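Local coordinates for protein 2-hydroxyethylphosphonate dioxygenase (PDB 4YAR) that converts 2-hydroxyethylphosphonate and dioxygen into hydroxymethylphosphonate and formate in bialaphos biosynthesis, using one non-heme iron(II) per subunit, at residues A[351-356]-A[414-419]; A[367-370]-A[375-378]. The protein carries 1 engineered substitution. All blocks are in the same frame, centred on the assembly; numbering follows the deposited sequence.

Interaction 1 of 2, residues A[351-356]-A[414-419]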
# COMPACT_ATOMS: atom_id res chain seq x y z
N ILE A 351 -9.77 11.29 -8.96
CA ILE A 351 -10.55 10.40 -8.09
C ILE A 351 -9.67 9.12 -8.21
O ILE A 351 -9.40 8.61 -9.30
CB ILE A 351 -12.05 10.20 -8.45
CG1 ILE A 351 -12.75 11.51 -8.89
CG2 ILE A 351 -12.85 9.75 -7.22
CD1 ILE A 351 -14.26 11.42 -9.21
N ASP A 352 -9.10 8.66 -7.11
CA ASP A 352 -8.30 7.46 -7.16
C ASP A 352 -8.98 6.38 -6.32
O ASP A 352 -9.61 6.69 -5.36
CB ASP A 352 -6.91 7.69 -6.52
CG ASP A 352 -5.87 8.21 -7.50
OD1 ASP A 352 -6.00 9.39 -7.81
OD2 ASP A 352 -4.82 7.49 -7.78
N HIS A 353 -8.73 5.13 -6.63
CA HIS A 353 -9.38 4.04 -5.84
C HIS A 353 -8.74 3.63 -4.49
O HIS A 353 -9.15 2.63 -3.86
CB HIS A 353 -9.61 2.85 -6.72
CG HIS A 353 -8.37 2.11 -7.09
ND1 HIS A 353 -7.73 1.27 -6.21
CD2 HIS A 353 -7.71 1.99 -8.28
CE1 HIS A 353 -6.71 0.71 -6.82
NE2 HIS A 353 -6.70 1.08 -8.08
N ALA A 354 -7.69 4.35 -4.10
CA ALA A 354 -7.09 4.24 -2.82
C ALA A 354 -6.40 5.59 -2.45
O ALA A 354 -6.65 6.59 -3.06
CB ALA A 354 -6.12 3.06 -2.82
N GLU A 355 -5.53 5.58 -1.45
CA GLU A 355 -4.91 6.78 -0.90
C GLU A 355 -3.84 7.37 -1.83
O GLU A 355 -3.15 6.69 -2.59
CB GLU A 355 -4.28 6.49 0.45
CG GLU A 355 -5.22 5.97 1.52
CD GLU A 355 -4.54 5.72 2.86
OE1 GLU A 355 -3.42 6.19 3.12
OE2 GLU A 355 -5.20 5.08 3.68
N ASN A 356 -3.71 8.68 -1.76
CA ASN A 356 -2.62 9.41 -2.38
C ASN A 356 -1.84 10.23 -1.35
O ASN A 356 -2.46 10.83 -0.40
CB ASN A 356 -3.14 10.47 -3.41
CG ASN A 356 -3.84 9.87 -4.63
OD1 ASN A 356 -3.46 8.87 -5.18
ND2 ASN A 356 -4.90 10.58 -5.10
N GLN A 414 -6.01 -7.05 -4.03
CA GLN A 414 -6.69 -8.21 -3.39
C GLN A 414 -8.19 -7.94 -3.14
O GLN A 414 -9.03 -8.86 -3.27
CB GLN A 414 -5.98 -8.51 -2.09
CG GLN A 414 -4.64 -9.12 -2.28
CD GLN A 414 -3.82 -9.04 -1.00
OE1 GLN A 414 -3.50 -7.92 -0.51
NE2 GLN A 414 -3.42 -10.21 -0.47
N ASP A 415 -8.60 -6.68 -2.82
CA ASP A 415 -10.05 -6.30 -2.74
C ASP A 415 -10.67 -6.44 -4.13
O ASP A 415 -11.81 -6.95 -4.30
CB ASP A 415 -10.26 -4.81 -2.32
CG ASP A 415 -10.16 -4.57 -0.85
OD1 ASP A 415 -10.23 -5.51 -0.02
OD2 ASP A 415 -10.05 -3.41 -0.42
N TRP A 416 -9.93 -6.05 -5.16
CA TRP A 416 -10.46 -6.19 -6.52
C TRP A 416 -10.78 -7.61 -6.87
O TRP A 416 -11.84 -7.91 -7.49
CB TRP A 416 -9.58 -5.51 -7.58
CG TRP A 416 -9.69 -4.04 -7.58
CD1 TRP A 416 -8.72 -3.14 -7.24
CD2 TRP A 416 -10.85 -3.26 -7.90
NE1 TRP A 416 -9.21 -1.85 -7.34
CE2 TRP A 416 -10.51 -1.90 -7.73
CE3 TRP A 416 -12.15 -3.59 -8.32
CZ2 TRP A 416 -11.42 -0.87 -7.99
CZ3 TRP A 416 -13.08 -2.55 -8.56
CH2 TRP A 416 -12.69 -1.21 -8.37
N LEU A 417 -9.89 -8.52 -6.45
CA LEU A 417 -10.16 -9.93 -6.72
C LEU A 417 -11.44 -10.37 -6.05
O LEU A 417 -12.30 -11.02 -6.62
CB LEU A 417 -8.96 -10.76 -6.26
CG LEU A 417 -9.04 -12.27 -6.49
CD1 LEU A 417 -8.68 -12.58 -7.92
CD2 LEU A 417 -8.07 -12.95 -5.58
N GLU A 418 -11.64 -10.00 -4.80
CA GLU A 418 -12.87 -10.36 -4.11
C GLU A 418 -14.10 -9.64 -4.67
O GLU A 418 -15.19 -10.20 -4.68
CB GLU A 418 -12.70 -10.03 -2.62
CG GLU A 418 -13.92 -10.21 -1.78
CD GLU A 418 -14.32 -11.65 -1.50
OE1 GLU A 418 -13.52 -12.57 -1.63
OE2 GLU A 418 -15.46 -11.81 -1.00
N LEU A 419 -13.95 -8.40 -5.13
CA LEU A 419 -15.11 -7.66 -5.54
C LEU A 419 -15.65 -8.21 -6.82
O LEU A 419 -16.85 -8.15 -7.05
CB LEU A 419 -14.76 -6.16 -5.72
CG LEU A 419 -14.65 -5.45 -4.36
CD1 LEU A 419 -14.00 -4.10 -4.61
CD2 LEU A 419 -16.00 -5.29 -3.69
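Trp416, on helix 413-420, presents the edge of its indole to the imidazole face of His353, in the turn that leads into strand 355-362; this pair makes the whole contact and joins loop to helix at the surface, away from the annotated sites. His353 CA and Trp416 CA are still 10.3 Å apart, so the rings, not the backbones, span the gap, and the buried area is small at 88 Å². Along the helix, Gln414 contributes its carbonyl: Glu418 N bonds to Gln414 O at 3.2 Å. Asp415 does the same for Leu419, with Leu419 N to Asp415 O at 2.7 Å, while its carboxylate OD2 is hydrogen-bonded to His410, just before the helix. These i to i+4 bonds are those of a regular alpha-helical turn, on which Trp416 sits. There CG lies anti to the carbonyl carbon (chi1 -75°), and the indole extends off the helix toward His353. The five-membered ring and the imidazole have centroids 4.9 Å apart and planes at 88°, the criteria for a T-shaped stack. Trp416 NE1 is 3.6 Å from both His353 ND1 and His353 CE1, which places it over that side of the imidazole rather than over its centre. Leu419 CD1 lies above one face of the indole near the rim. The imidazole is also fixed by a hydrogen bond from His353 ND1 to Leu411 O, which requires the proton on ND1. The N-H edge of an indole is its electropositive side, so its placement over the imidazole pi cloud is consistent with a weak electrostatic attraction, probably stronger for a neutral His353.

Interaction 2 of 2, residues A[367-370]-A[375-378]; sequences LEWD and PASV
Leu367 and Val378 exchange two backbone hydrogen bonds, as expected of an antiparallel hydrogen-bonded pair: Leu367 N reaches Val378 O at 2.9 Å, and Val378 N returns to Leu367 O at 3.0 Å. Trp369 and Ala376 repeat the pattern. Trp369 N meets Ala376 O at 2.9 Å with a nearly straight N-H (168°), although the donor is tilted 32° from the carbonyl plane; Ala376 N binds Trp369 O at 2.8 Å and is more bent at the hydrogen. Three of these carbonyl oxygens also receive a CA-H...O contact: Leu367 O from Ser377, Ala376 O from Glu368 and Trp369 O from Pro375. Pro375 has no N-H to offer, and it occupies a non-hydrogen-bonded pair with Asp370, where none is needed across the strands. The two segments form a beta hairpin of strands 365-371 and 374-380 in the C-terminal cupin domain, and a backbone bond between Glu368 and Arg395 links it to strand 394-397. One sheet face carries Glu368, Asp370, Pro375 and Ser377; the Arg395 guanidinium forms salt bridges with both Glu368 OE1 and Asp370 OD2, so one cation answers two carboxylates. The other carries Leu367, Trp369, Ala376 and Val378. With CG between the backbone N and carbonyl carbon (chi1 69°), the Trp369 indole folds across the neighbouring strand: Ala376 CB makes a CH-pi contact 3.9 Å from its six-membered ring centroid, and Val378 CG1 touches Trp369 CZ3 at 3.8 Å. Val73 and His75 of strand 73-76 pack against this face.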
# COMPACT_ATOMS: atom_id res chain seq x y z
N LEU A 367 -4.58 22.94 -4.02
CA LEU A 367 -5.28 21.64 -3.98
C LEU A 367 -6.72 21.94 -3.58
O LEU A 367 -6.94 22.49 -2.52
CB LEU A 367 -4.62 20.66 -3.03
CG LEU A 367 -5.41 19.36 -2.68
CD1 LEU A 367 -5.51 18.42 -3.85
CD2 LEU A 367 -4.70 18.62 -1.55
N GLU A 368 -7.66 21.55 -4.41
CA GLU A 368 -9.09 21.62 -4.08
C GLU A 368 -9.70 20.25 -3.86
O GLU A 368 -9.32 19.33 -4.58
CB GLU A 368 -9.84 22.24 -5.23
CG GLU A 368 -9.34 23.62 -5.53
CD GLU A 368 -10.15 24.24 -6.59
OE1 GLU A 368 -10.83 23.47 -7.38
OE2 GLU A 368 -10.05 25.51 -6.66
N TRP A 369 -10.66 20.19 -2.95
CA TRP A 369 -11.40 18.93 -2.71
C TRP A 369 -12.87 19.19 -2.31
O TRP A 369 -13.24 20.32 -1.92
CB TRP A 369 -10.67 18.04 -1.70
CG TRP A 369 -10.63 18.50 -0.30
CD1 TRP A 369 -11.40 18.02 0.76
CD2 TRP A 369 -9.68 19.37 0.28
NE1 TRP A 369 -11.04 18.61 1.91
CE2 TRP A 369 -9.98 19.45 1.66
CE3 TRP A 369 -8.59 20.10 -0.22
CZ2 TRP A 369 -9.27 20.25 2.53
CZ3 TRP A 369 -7.93 20.92 0.63
CH2 TRP A 369 -8.26 20.97 2.02
N ASP A 370 -13.65 18.11 -2.33
CA ASP A 370 -15.05 18.16 -1.96
C ASP A 370 -15.18 17.27 -0.72
O ASP A 370 -14.86 16.06 -0.72
CB ASP A 370 -15.90 17.81 -3.17
CG ASP A 370 -15.76 18.85 -4.26
OD1 ASP A 370 -16.18 20.01 -4.03
OD2 ASP A 370 -15.22 18.53 -5.33
N PRO A 375 -16.92 22.46 -0.60
CA PRO A 375 -15.64 22.68 -1.31
C PRO A 375 -14.64 23.24 -0.37
O PRO A 375 -15.00 24.08 0.47
CB PRO A 375 -15.98 23.71 -2.37
CG PRO A 375 -17.44 23.56 -2.55
CD PRO A 375 -18.01 23.23 -1.23
N ALA A 376 -13.38 22.78 -0.49
CA ALA A 376 -12.33 23.20 0.41
C ALA A 376 -11.07 23.29 -0.45
O ALA A 376 -11.00 22.71 -1.54
CB ALA A 376 -12.20 22.21 1.55
N SER A 377 -10.12 24.08 0.00
CA SER A 377 -8.87 24.31 -0.74
C SER A 377 -7.75 24.66 0.19
O SER A 377 -7.97 25.09 1.34
CB SER A 377 -9.06 25.40 -1.80
OG SER A 377 -9.20 26.62 -1.13
N VAL A 378 -6.53 24.31 -0.23
CA VAL A 378 -5.31 24.74 0.48
C VAL A 378 -4.22 25.10 -0.53
O VAL A 378 -4.11 24.53 -1.64
CB VAL A 378 -4.87 23.69 1.53
CG1 VAL A 378 -4.40 22.42 0.88
CG2 VAL A 378 -3.79 24.22 2.47

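Interaction 2 lies within the chain loop closed by interaction 1, and strand 355-362 runs directly before strand 365-371, yet the two contacts do not touch: their centres are about 23 Å apart. Interaction 1 is a surface contact between a helix and the entry to a barrel strand, carried by one pair of exposed rings without a hydrogen bond across it. Interaction 2 is partly buried and joins sequence neighbours through continuous backbone pairing, with apolar packing chiefly on the tryptophan face. Each uses a tryptophan differently: in 351-356 with 414-419 the indole gives its edge, in 367-370 with 375-378 it gives its face to a methyl group.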